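Local coordinates for heavy-metal chelation domain-containing protein (PDB 3NPG) that is of unknown function but may chelate heavy metals, at residues Tyr139-Asn144 against Tyr159-Glu164; Ala172-Ile175 against Thr179-Met182. One frame throughout, in Å; residues are numbered along the deposited sequence.

Contact 1: Tyr139-Asn144 against Tyr159-Glu164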
# COMPACT_ATOMS: atom_id res chain seq x y z
N TYR A 139 23.08 -0.91 -3.56
CA TYR A 139 22.00 -1.29 -2.64
C TYR A 139 20.87 -0.28 -2.77
O TYR A 139 21.03 0.88 -2.39
CB TYR A 139 22.52 -1.32 -1.18
CG TYR A 139 23.52 -2.43 -0.92
CD1 TYR A 139 24.88 -2.23 -1.13
CD2 TYR A 139 23.11 -3.66 -0.43
CE1 TYR A 139 25.81 -3.24 -0.90
CE2 TYR A 139 24.03 -4.68 -0.19
CZ TYR A 139 25.38 -4.47 -0.42
OH TYR A 139 26.28 -5.47 -0.18
N VAL A 140 19.75 -0.70 -3.40
CA VAL A 140 18.61 0.20 -3.65
C VAL A 140 17.55 0.07 -2.55
O VAL A 140 17.15 -1.05 -2.23
CB VAL A 140 18.00 0.01 -5.07
CG1 VAL A 140 17.02 1.13 -5.40
CG2 VAL A 140 19.10 -0.06 -6.13
N PHE A 141 17.11 1.20 -1.98
CA PHE A 141 16.09 1.21 -0.92
C PHE A 141 14.87 1.99 -1.37
O PHE A 141 14.99 3.15 -1.76
CB PHE A 141 16.66 1.81 0.37
CG PHE A 141 17.94 1.16 0.84
CD1 PHE A 141 17.91 0.01 1.62
CD2 PHE A 141 19.17 1.70 0.51
CE1 PHE A 141 19.09 -0.59 2.05
CE2 PHE A 141 20.36 1.09 0.93
CZ PHE A 141 20.31 -0.05 1.70
N GLU A 142 13.69 1.37 -1.32
CA GLU A 142 12.46 2.04 -1.71
C GLU A 142 11.37 1.89 -0.65
O GLU A 142 11.13 0.79 -0.14
CB GLU A 142 11.97 1.54 -3.09
CG GLU A 142 10.75 2.27 -3.63
CD GLU A 142 10.88 3.79 -3.72
OE1 GLU A 142 11.68 4.26 -4.56
OE2 GLU A 142 10.14 4.49 -3.00
N ARG A 143 10.72 3.00 -0.30
CA ARG A 143 9.67 3.04 0.70
C ARG A 143 8.27 2.82 0.05
O ARG A 143 7.43 2.12 0.62
CB ARG A 143 9.72 4.37 1.46
CG ARG A 143 8.83 4.42 2.67
CD ARG A 143 9.12 5.62 3.54
NE ARG A 143 7.99 5.94 4.40
CZ ARG A 143 7.79 5.40 5.60
NH1 ARG A 143 8.67 4.55 6.11
NH2 ARG A 143 6.73 5.75 6.32
N ASN A 144 8.04 3.42 -1.15
CA ASN A 144 6.78 3.29 -1.89
C ASN A 144 6.70 1.92 -2.59
O ASN A 144 7.61 1.56 -3.33
CB ASN A 144 6.62 4.43 -2.91
CG ASN A 144 5.32 4.41 -3.69
OD1 ASN A 144 4.30 3.85 -3.26
ND2 ASN A 144 5.31 5.07 -4.84
N TYR A 159 19.35 1.97 7.91
CA TYR A 159 20.05 2.20 9.18
C TYR A 159 21.28 1.28 9.35
O TYR A 159 22.27 1.68 9.95
CB TYR A 159 19.07 2.01 10.36
CG TYR A 159 19.61 2.46 11.70
CD1 TYR A 159 19.43 3.77 12.14
CD2 TYR A 159 20.27 1.57 12.54
CE1 TYR A 159 19.93 4.19 13.37
CE2 TYR A 159 20.78 1.99 13.77
CZ TYR A 159 20.61 3.30 14.18
OH TYR A 159 21.11 3.71 15.39
N HIS A 160 21.21 0.05 8.80
CA HIS A 160 22.28 -0.94 8.95
C HIS A 160 23.25 -0.97 7.75
O HIS A 160 24.40 -1.36 7.92
CB HIS A 160 21.69 -2.33 9.19
CG HIS A 160 20.62 -2.36 10.25
ND1 HIS A 160 20.94 -2.33 11.59
CD2 HIS A 160 19.28 -2.41 10.11
CE1 HIS A 160 19.78 -2.37 12.23
NE2 HIS A 160 18.75 -2.42 11.39
N ILE A 161 22.78 -0.60 6.54
CA ILE A 161 23.62 -0.67 5.33
C ILE A 161 24.36 0.65 5.02
O ILE A 161 25.52 0.61 4.58
CB ILE A 161 22.82 -1.21 4.10
CG1 ILE A 161 22.32 -2.66 4.38
CG2 ILE A 161 23.66 -1.15 2.80
CD1 ILE A 161 21.29 -3.18 3.40
N LEU A 162 23.74 1.82 5.33
CA LEU A 162 24.36 3.14 5.11
C LEU A 162 25.78 3.29 5.73
O LEU A 162 26.66 3.84 5.08
CB LEU A 162 23.44 4.30 5.57
CG LEU A 162 22.19 4.56 4.71
CD1 LEU A 162 21.24 5.47 5.41
CD2 LEU A 162 22.57 5.13 3.35
N PRO A 163 26.06 2.74 6.96
CA PRO A 163 27.42 2.87 7.52
C PRO A 163 28.49 2.06 6.77
O PRO A 163 29.68 2.23 7.04
CB PRO A 163 27.26 2.36 8.97
CG PRO A 163 25.79 2.36 9.22
CD PRO A 163 25.15 2.08 7.92
N GLU A 164 28.06 1.19 5.82
CA GLU A 164 28.99 0.32 5.07
C GLU A 164 29.30 0.82 3.64
O GLU A 164 30.18 0.26 2.98
CB GLU A 164 28.46 -1.13 5.03
CG GLU A 164 28.17 -1.73 6.40
CD GLU A 164 29.36 -1.86 7.33
OE1 GLU A 164 30.49 -2.07 6.82
OE2 GLU A 164 29.16 -1.81 8.56

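Contact 2: Ala172-Ile175 against Thr179-Met182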
# COMPACT_ATOMS: atom_id res chain seq x y z
N ALA A 172 15.87 13.45 -3.48
CA ALA A 172 15.63 14.70 -2.78
C ALA A 172 14.31 14.70 -1.98
O ALA A 172 14.09 15.59 -1.16
CB ALA A 172 15.66 15.85 -3.77
N SER A 173 13.48 13.65 -2.18
CA SER A 173 12.23 13.48 -1.44
C SER A 173 12.49 13.13 0.03
O SER A 173 11.57 13.17 0.85
CB SER A 173 11.36 12.41 -2.09
OG SER A 173 12.00 11.14 -2.07
N CYS A 174 13.77 12.83 0.38
CA CYS A 174 14.16 12.57 1.77
C CYS A 174 14.07 13.86 2.61
O CYS A 174 14.07 13.80 3.83
CB CYS A 174 15.55 11.93 1.84
SG CYS A 174 16.89 13.00 1.26
N ILE A 175 13.95 15.01 1.92
CA ILE A 175 13.79 16.31 2.57
C ILE A 175 12.32 16.49 3.05
O ILE A 175 12.09 16.93 4.18
CB ILE A 175 14.24 17.46 1.62
CG1 ILE A 175 15.75 17.31 1.25
CG2 ILE A 175 13.96 18.84 2.24
CD1 ILE A 175 16.23 18.23 0.08
N THR A 179 13.58 11.82 6.36
CA THR A 179 14.58 10.75 6.48
C THR A 179 16.03 11.25 6.31
O THR A 179 16.97 10.52 6.61
CB THR A 179 14.25 9.59 5.51
OG1 THR A 179 14.16 10.10 4.18
CG2 THR A 179 12.97 8.88 5.88
N LEU A 180 16.21 12.51 5.82
CA LEU A 180 17.54 13.08 5.56
C LEU A 180 18.44 13.10 6.81
O LEU A 180 19.63 12.78 6.72
CB LEU A 180 17.42 14.48 4.93
CG LEU A 180 18.77 15.20 4.58
CD1 LEU A 180 19.62 14.36 3.63
CD2 LEU A 180 18.51 16.56 3.98
N ASP A 181 17.86 13.47 7.98
CA ASP A 181 18.61 13.54 9.25
C ASP A 181 19.22 12.18 9.62
O ASP A 181 20.38 12.13 10.05
CB ASP A 181 17.72 14.05 10.38
CG ASP A 181 17.40 15.53 10.28
OD1 ASP A 181 16.66 15.92 9.36
OD2 ASP A 181 17.82 16.28 11.17
N MSE A 182 18.46 11.09 9.43
CA MSE A 182 18.92 9.72 9.72
C MSE A 182 19.99 9.28 8.70
O MSE A 182 21.04 8.76 9.10
CB MSE A 182 17.73 8.74 9.72
CG MSE A 182 18.12 7.28 10.06
SE MSE A 182 18.64 6.24 8.50
CE MSE A 182 16.98 6.30 7.51

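Contact 1: Tyr139-Asn144 against Tyr159-Glu164
Ile161 lays its branched side chain across Phe141 and Tyr139, joining strand 137-141 to the short helix 158-161 in a Rossmann-like domain. Tyr139 and Phe141, two residues apart, turn their rings to the same side of the strand, where the helix packs; Phe141 is also covered by Ala120 of the adjacent parallel strand. Ile161 first presents CB, 3.7 Å from CZ of Phe141. With CG1 anti to the carbonyl carbon (chi1 -62°), CG2 is the branch anti to the backbone N; both branches come to CZ of Phe141, and CG2 alone also reaches Tyr139. CG2 sits over one face of the Tyr139 ring, offset toward the rim, and makes a CH-pi contact 4.2 Å from the ring centroid and 22° off the normal. Its nearest Tyr139 atom is CG, at 3.9 Å. The same methyl lies in the plane of the Phe141 ring, at its edge. The longer branch brings CD1 up to the same edge, near the ring plane, 3.7 Å from CE1 of Phe141. A beta-branched residue suits this place because its methyl serves the Tyr139 face and the Phe141 edge at once, while a longer arm adds a second touch on that edge. Replaced by alanine, Ile161 would lose CG2 and CD1, which would probably leave the Tyr139 face without its methyl and a gap along the edge of Phe141 at CE1 and CZ. The Tyr139 hydroxyl hydrogen-bonds to Glu137 OE2. Leu162 turns to Ala120, Ile122 and helix 180-186. Past Phe141 the chain folds round a carboxylate: Glu142 OE1 takes the backbone N of Asn124, while OE2 accepts the backbone N of Asn144 at 3.0 Å through its anti lone pair, with an N-H...O angle of 155°.

Contact 2: Ala172-Ile175 against Thr179-Met182
Two backbone N-H groups, those of Thr179 and Leu180, converge on one acceptor, the carbonyl oxygen of Cys174. The bond from Leu180 N to Cys174 O is 3.2 Å long, with an N-H...O angle of 140°, and its donor stands above the carbonyl plane. Thr179 N reaches Cys174 O over the same 3.2 Å, but at 122° this second bond is weak. The donors lie five and six residues beyond the acceptor, further than the four of a regular alpha-helix, as expected where one helical turn ends and the chain bends into another.

The apolar contacts centre on Leu180. With CG anti to its own backbone N (chi1 -179°), its CD1 lies 3.9 Å from SG of Cys174 and its CD2 4.0 Å from CG1 of Ile175. The Ile175 and Leu180 side chains lie abreast, with their tips headed in one direction, and both meet Ile195 of strand 192-196; Leu7 and Leu6 of helix 6-17 cover them further. Branched aliphatic tips fit this buried place, and the short side chain of Cys174 sets a polarisable sulfur against Leu180 without needing a longer arm.

The polar side chain of Thr179 belongs to the outer part of the contact. Its OG1 lies alongside CB of Cys174, while its hydrogen bond is to Asn177 OD1, within the turn between the two helices.

Together the two short helices, 174-177 and 180-186, bridge parallel neighbours 167-171 and 192-196, the helical connection of a beta-alpha-beta crossover in a Rossmann-like fold.

Contact 2 is the deeper of the two, centred about 8 Å from the centre of the chain against about 18 Å for contact 1, which is only partly buried. Contact 1 joins a strand to a helix through side chains alone, aliphatic against aromatic; contact 2 joins successive helical turns and adds two backbone hydrogen bonds, one of them weak, to packing of aliphatic carbons and a sulfur. They belong to consecutive stretches of one domain, before and after strand 167-171, and meet where Leu162 CD1 lies 4.1 Å from SE of Met182, a selenomethionine. Both also face the second subunit: Tyr159 and His160 of one chain pack on Met182 and Asp181 of the other.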